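Local coordinates for arginine decarboxylase, A207R protein (Paramecium bursaria Chlorella virus 1, PDB 2NVA) that catalyses the pyridoxal 5'-phosphate-dependent decarboxylation of arginine to agmatine, the product held here as an adduct with the cofactor, at residues P43-K48 with V64-A69; L55-C60 with I78-S83. All coordinates share one frame; numbering follows the deposited sequence.

Interaction 1 (P43-K48 with V64-A69). With PL2 ((4-{[(4-{[amino(imino)methyl]amino}butyl)amino]methyl}-5-hydroxy-6-methylpyridin-3-yl)methyl dihydrogen phosphate), chain I.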
loop_
_atom_site.group_PDB
_atom_site.type_symbol
_atom_site.label_atom_id
_atom_site.label_comp_id
_atom_site.label_asym_id
_atom_site.label_seq_id
_atom_site.Cartn_x
_atom_site.Cartn_y
_atom_site.Cartn_z
ATOM N N PRO A 43 27.846 -6.625 6.188
ATOM C CA PRO A 43 26.473 -6.286 5.815
ATOM C C PRO A 43 25.555 -6.239 7.035
ATOM O O PRO A 43 25.569 -7.154 7.863
ATOM C CB PRO A 43 26.066 -7.431 4.872
ATOM C CG PRO A 43 26.896 -8.600 5.314
ATOM C CD PRO A 43 28.169 -8.047 5.934
ATOM N N HIS A 44 24.785 -5.160 7.141
ATOM C CA HIS A 44 23.693 -5.074 8.086
ATOM C C HIS A 44 22.403 -5.137 7.280
ATOM O O HIS A 44 21.969 -4.126 6.744
ATOM C CB HIS A 44 23.783 -3.770 8.899
ATOM C CG HIS A 44 24.806 -3.829 9.994
ATOM N ND1 HIS A 44 24.469 -3.808 11.331
ATOM C CD2 HIS A 44 26.155 -3.935 9.948
ATOM C CE1 HIS A 44 25.569 -3.899 12.062
ATOM N NE2 HIS A 44 26.608 -3.971 11.249
ATOM N N TYR A 45 21.818 -6.332 7.201
ATOM C CA TYR A 45 20.653 -6.547 6.341
ATOM C C TYR A 45 19.481 -5.631 6.741
ATOM O O TYR A 45 19.102 -5.572 7.909
ATOM C CB TYR A 45 20.211 -8.019 6.365
ATOM C CG TYR A 45 18.894 -8.249 5.658
ATOM C CD1 TYR A 45 17.743 -8.644 6.373
ATOM C CD2 TYR A 45 18.775 -8.026 4.287
ATOM C CE1 TYR A 45 16.511 -8.828 5.730
ATOM C CE2 TYR A 45 17.553 -8.209 3.626
ATOM C CZ TYR A 45 16.431 -8.615 4.342
ATOM O OH TYR A 45 15.224 -8.781 3.698
ATOM N N ALA A 46 18.907 -4.950 5.748
ATOM C CA ALA A 46 17.776 -4.047 5.959
ATOM C C ALA A 46 16.490 -4.861 6.065
ATOM O O ALA A 46 15.886 -5.250 5.060
ATOM C CB ALA A 46 17.687 -3.000 4.822
ATOM N N VAL A 47 16.100 -5.130 7.309
ATOM C CA VAL A 47 14.960 -5.977 7.646
ATOM C C VAL A 47 13.665 -5.536 6.919
ATOM O O VAL A 47 12.841 -6.377 6.533
ATOM C CB VAL A 47 14.752 -5.965 9.190
ATOM C CG1 VAL A 47 13.466 -6.708 9.604
ATOM C CG2 VAL A 47 15.999 -6.570 9.892
ATOM N N LYS A 48 13.521 -4.230 6.723
ATOM C CA LYS A 48 12.338 -3.652 6.079
ATOM C C LYS A 48 12.076 -4.200 4.684
ATOM O O LYS A 48 10.938 -4.175 4.219
ATOM C CB LYS A 48 12.464 -2.122 6.002
ATOM C CG LYS A 48 13.707 -1.665 5.247
ATOM C CD LYS A 48 13.803 -0.147 5.105
ATOM C CE LYS A 48 14.476 0.515 6.300
ATOM N NZ LYS A 48 15.921 0.050 6.579
ATOM N N VAL A 64 25.479 -12.455 9.481
ATOM C CA VAL A 64 25.069 -11.168 8.913
ATOM C C VAL A 64 24.429 -10.350 10.031
ATOM O O VAL A 64 23.754 -10.922 10.892
ATOM C CB VAL A 64 24.057 -11.371 7.753
ATOM C CG1 VAL A 64 23.563 -10.029 7.184
ATOM C CG2 VAL A 64 24.680 -12.226 6.624
ATOM N N ASN A 65 24.662 -9.033 10.029
ATOM C CA ASN A 65 24.087 -8.152 11.042
ATOM C C ASN A 65 22.821 -7.480 10.515
ATOM O O ASN A 65 22.343 -7.858 9.456
ATOM C CB ASN A 65 25.132 -7.148 11.527
ATOM C CG ASN A 65 26.237 -7.805 12.323
ATOM O OD1 ASN A 65 26.119 -8.957 12.748
ATOM N ND2 ASN A 65 27.320 -7.067 12.548
ATOM N N PHE A 66 22.272 -6.524 11.262
ATOM C CA PHE A 66 20.935 -6.014 10.937
ATOM C C PHE A 66 20.810 -4.511 10.998
ATOM O O PHE A 66 21.435 -3.847 11.836
ATOM C CB PHE A 66 19.875 -6.695 11.816
ATOM C CG PHE A 66 19.834 -8.181 11.628
ATOM C CD1 PHE A 66 19.046 -8.742 10.634
ATOM C CD2 PHE A 66 20.649 -9.014 12.388
ATOM C CE1 PHE A 66 19.039 -10.108 10.426
ATOM C CE2 PHE A 66 20.650 -10.403 12.185
ATOM C CZ PHE A 66 19.841 -10.941 11.217
ATOM N N ASP A 67 20.030 -4.000 10.052
ATOM C CA ASP A 67 19.592 -2.610 10.015
ATOM C C ASP A 67 18.102 -2.618 10.320
ATOM O O ASP A 67 17.301 -3.115 9.522
ATOM C CB ASP A 67 19.888 -2.000 8.629
ATOM C CG ASP A 67 18.979 -0.844 8.271
ATOM O OD1 ASP A 67 18.817 -0.575 7.059
ATOM O OD2 ASP A 67 18.386 -0.201 9.180
ATOM N N CYS A 68 17.735 -2.093 11.489
ATOM C CA CYS A 68 16.332 -2.030 11.883
ATOM C C CYS A 68 15.829 -0.601 11.838
ATOM O O CYS A 68 16.542 0.315 12.228
ATOM C CB CYS A 68 16.142 -2.587 13.291
ATOM S SG CYS A 68 16.464 -4.368 13.435
ATOM N N ALA A 69 14.590 -0.420 11.390
ATOM C CA ALA A 69 14.021 0.910 11.159
ATOM C C ALA A 69 13.096 1.375 12.275
ATOM O O ALA A 69 12.728 2.551 12.321
ATOM C CB ALA A 69 13.262 0.925 9.822
HETATM N N1 PL2 I . 19.218 1.311 4.621
HETATM C C2 PL2 I . 18.339 2.316 4.768
HETATM C C2A PL2 I . 18.521 3.343 5.903
HETATM C C3 PL2 I . 17.266 2.405 3.871
HETATM O O3 PL2 I . 16.401 3.441 4.030
HETATM C C4 PL2 I . 17.097 1.475 2.825
HETATM C C4A PL2 I . 15.912 1.531 1.816
HETATM C C5 PL2 I . 18.063 0.453 2.737
HETATM C C6 PL2 I . 19.102 0.399 3.648
HETATM P P PL2 I . 18.099 -1.461 -0.674
HETATM N N PL2 I . 15.393 2.904 1.622
HETATM C CA PL2 I . 13.937 2.903 1.424
HETATM C CG PL2 I . 12.025 2.107 -0.032
HETATM O OP2 PL2 I . 17.869 -0.840 -2.136
HETATM O OP3 PL2 I . 16.918 -2.559 -0.455
HETATM O OP1 PL2 I . 19.462 -2.054 -0.532
HETATM O OP4 PL2 I . 17.818 -0.219 0.312
HETATM C C5M PL2 I . 17.977 -0.616 1.628
HETATM C CB PL2 I . 13.531 2.017 0.228
HETATM C CD PL2 I . 11.619 1.248 -1.253
HETATM N NE PL2 I . 10.144 1.332 -1.346
HETATM C CZ PL2 I . 9.351 0.530 -2.073
HETATM N NH2 PL2 I . 8.011 0.727 -2.041
HETATM N NH1 PL2 I . 9.870 -0.446 -2.824
HETATM O O HOH W 1 29.029 -4.145 12.674
HETATM O O HOH W 2 15.158 -2.409 8.224
HETATM O O HOH W 3 16.483 1.699 8.814
#
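The imidazole of H44 has N65 CB over one face, in CH-pi contact 3.3 Å from the ring centre. These residues join neighbouring parallel strands of the TIM barrel, 41-46 and 65-68, in a beta-alpha-beta crossover through helix 53-61. At the ring edge, F66 O and a water lie in the plane. H44 ND1 donates to F66 O at 3.1 Å, from above the carbonyl plane, while NE2 meets the water. The N65 amide is turned 71° from the imidazole, and N65 OD1 accepts a hydrogen bond from R86 NE. Backbone bonds alternate: N65 N to P43 O, Y45 N to N65 O, D67 N to Y45 O and V47 N to D67 O. Y45 and F66 point to one sheet face. Just past the strand, V47 crosses F66 obliquely, with V47 CG2 3.8 Å from F66 CD1. H44, N65, A46 and D67 point to the other face, and A46 and D67 reach the cofactor adduct. K48 binds pyridoxal 5'-phosphate, its NZ placed by chi4 of 60°. K48 NZ forms a salt bridge of 3.0 Å with D67 OD1, and one water links it to D67 OD2. D67 OD1 also lies 3.1 Å from pyridine N1 of the adduct.

Interaction 2 (L55-C60 with I78-S83)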
loop_
_atom_site.group_PDB
_atom_site.type_symbol
_atom_site.label_atom_id
_atom_site.label_comp_id
_atom_site.label_asym_id
_atom_site.label_seq_id
_atom_site.Cartn_x
_atom_site.Cartn_y
_atom_site.Cartn_z
ATOM N N LEU A 55 14.191 -16.109 6.564
ATOM C CA LEU A 55 15.240 -15.279 5.975
ATOM C C LEU A 55 16.110 -14.657 7.071
ATOM O O LEU A 55 17.336 -14.680 6.975
ATOM C CB LEU A 55 14.631 -14.164 5.112
ATOM C CG LEU A 55 15.589 -13.195 4.412
ATOM C CD1 LEU A 55 16.534 -13.929 3.463
ATOM C CD2 LEU A 55 14.822 -12.104 3.670
ATOM N N LEU A 56 15.463 -14.119 8.103
ATOM C CA LEU A 56 16.184 -13.461 9.182
ATOM C C LEU A 56 17.038 -14.468 9.954
ATOM O O LEU A 56 18.171 -14.161 10.319
ATOM C CB LEU A 56 15.221 -12.739 10.122
ATOM C CG LEU A 56 14.374 -11.598 9.550
ATOM C CD1 LEU A 56 13.466 -11.029 10.644
ATOM C CD2 LEU A 56 15.228 -10.488 8.927
ATOM N N LYS A 57 16.498 -15.660 10.196
ATOM C CA LYS A 57 17.275 -16.712 10.873
ATOM C C LYS A 57 18.476 -17.143 10.030
ATOM O O LYS A 57 19.560 -17.405 10.563
ATOM C CB LYS A 57 16.383 -17.907 11.241
ATOM C CG LYS A 57 17.098 -19.097 11.917
ATOM C CD LYS A 57 17.839 -18.675 13.188
ATOM C CE LYS A 57 18.303 -19.909 13.975
ATOM N NZ LYS A 57 19.340 -19.559 15.023
ATOM N N THR A 58 18.275 -17.224 8.718
ATOM C CA THR A 58 19.346 -17.573 7.788
ATOM C C THR A 58 20.479 -16.548 7.827
ATOM O O THR A 58 21.655 -16.914 7.847
ATOM C CB THR A 58 18.805 -17.703 6.357
ATOM O OG1 THR A 58 17.776 -18.704 6.332
ATOM C CG2 THR A 58 19.911 -18.105 5.389
ATOM N N MET A 59 20.102 -15.270 7.831
ATOM C CA MET A 59 21.027 -14.145 8.009
ATOM C C MET A 59 21.800 -14.311 9.323
ATOM O O MET A 59 23.032 -14.245 9.356
ATOM C CB MET A 59 20.252 -12.805 8.088
ATOM C CG MET A 59 19.524 -12.284 6.797
ATOM S SD MET A 59 20.680 -12.037 5.421
ATOM C CE MET A 59 19.463 -11.607 4.199
ATOM N N CYS A 60 21.048 -14.514 10.404
ATOM C CA CYS A 60 21.611 -14.614 11.750
ATOM C C CYS A 60 22.711 -15.682 11.807
ATOM O O CYS A 60 23.818 -15.421 12.296
ATOM C CB CYS A 60 20.505 -14.947 12.750
ATOM S SG CYS A 60 21.086 -15.385 14.410
ATOM N N ILE A 78 15.535 -9.589 17.613
ATOM C CA ILE A 78 15.810 -10.135 18.951
ATOM C C ILE A 78 15.123 -11.492 19.159
ATOM O O ILE A 78 15.720 -12.437 19.678
ATOM C CB ILE A 78 15.444 -9.119 20.073
ATOM C CG1 ILE A 78 16.412 -7.927 20.018
ATOM C CG2 ILE A 78 15.460 -9.794 21.467
ATOM C CD1 ILE A 78 16.071 -6.781 20.989
ATOM N N GLN A 79 13.879 -11.586 18.712
ATOM C CA GLN A 79 13.117 -12.839 18.813
ATOM C C GLN A 79 13.737 -14.011 18.031
ATOM O O GLN A 79 13.522 -15.170 18.384
ATOM C CB GLN A 79 11.651 -12.611 18.417
ATOM C CG GLN A 79 10.714 -12.368 19.627
ATOM C CD GLN A 79 10.472 -10.881 19.962
ATOM O OE1 GLN A 79 9.352 -10.358 19.733
ATOM N NE2 GLN A 79 11.512 -10.184 20.486
ATOM N N ILE A 80 14.492 -13.701 16.979
ATOM C CA ILE A 80 15.255 -14.680 16.188
ATOM C C ILE A 80 16.454 -15.227 16.992
ATOM O O ILE A 80 16.963 -16.329 16.713
ATOM C CB ILE A 80 15.729 -14.024 14.835
ATOM C CG1 ILE A 80 14.545 -13.773 13.879
ATOM C CG2 ILE A 80 16.819 -14.834 14.135
ATOM C CD1 ILE A 80 13.691 -15.019 13.547
ATOM N N GLY A 81 16.899 -14.454 17.993
ATOM C CA GLY A 81 18.036 -14.829 18.838
ATOM C C GLY A 81 19.319 -14.047 18.569
ATOM O O GLY A 81 20.384 -14.407 19.064
ATOM N N VAL A 82 19.213 -12.958 17.806
ATOM C CA VAL A 82 20.367 -12.134 17.475
ATOM C C VAL A 82 20.624 -11.209 18.652
ATOM O O VAL A 82 19.677 -10.680 19.238
ATOM C CB VAL A 82 20.086 -11.273 16.216
ATOM C CG1 VAL A 82 21.311 -10.435 15.819
ATOM C CG2 VAL A 82 19.630 -12.147 15.051
ATOM N N SER A 83 21.895 -11.010 18.994
ATOM C CA SER A 83 22.264 -9.998 19.984
ATOM C C SER A 83 21.910 -8.592 19.500
ATOM O O SER A 83 22.195 -8.254 18.358
ATOM C CB SER A 83 23.765 -10.050 20.277
ATOM O OG SER A 83 24.114 -9.018 21.188
#
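In I80, CG2 stands anti to the backbone N and CG1 anti to the carbonyl carbon (chi1 -70°), and the two branches meet different residues of L55-C60. I80 CG1 touches L56 CB at 4.0 Å. I80 CG2 comes down on the helix backbone itself, 3.8 Å from K57 CA. The same methyl, I80 CG2, is 3.9 Å from C60 CB. I80 CG2 also touches K57 CD, and the two side chains cross obliquely. C60 has SG anti to its backbone N (chi1 170°). This places the sulfur beside V82, where V82 CG2 is 3.6 Å from C60 SG. V82 CG2 also touches C60 CB, at 3.7 Å. The contact is apolar across the two segments, with no hydrogen bond between them.

These are neighbouring helices on the outside of the barrel, 53-61 and 71-80. Strand 65-68 lies between them in the chain, and the second segment includes the turn that follows helix 71-80. G81 ends that helix in a Schellman motif, with the positive phi (106°) that glycine readily takes and two bonds back into the last turn. One of them runs from G81 N to I78 O at 2.9 Å. The turn carries the chain from I80 to V82, and both residues touch helix 53-61.

Deeper in, L56 and V82 each pack on F66 of strand 65-68, and L56 also meets Y45 of strand 41-46. At the outer side, K57 NZ pairs with D61 OD1 in a salt bridge. The carbonyl of C60 accepts a hydrogen bond from R86 NH1.

How the interactions relate
The two contacts are layers of one barrel wall, with centres 10 Å apart. Interaction 1 pairs the strands, and interaction 2 packs the helices that follow them. Their segments alternate along the chain, and helix 53-61 connects the two strands of interaction 1. The layers touch at F66 CE2, 3.5 Å from V82 CG2, and at Y45 CD2, 3.6 Å from M59 CE. A probable hydrogen bond of 3.0 Å runs from V64 N to M59 O. The active site lies at the C-terminal ends of the strands, where interaction 1 contributes A46, K48 and D67 to the pocket, whereas the L56 side chain of interaction 2 is about 12 Å from the adduct.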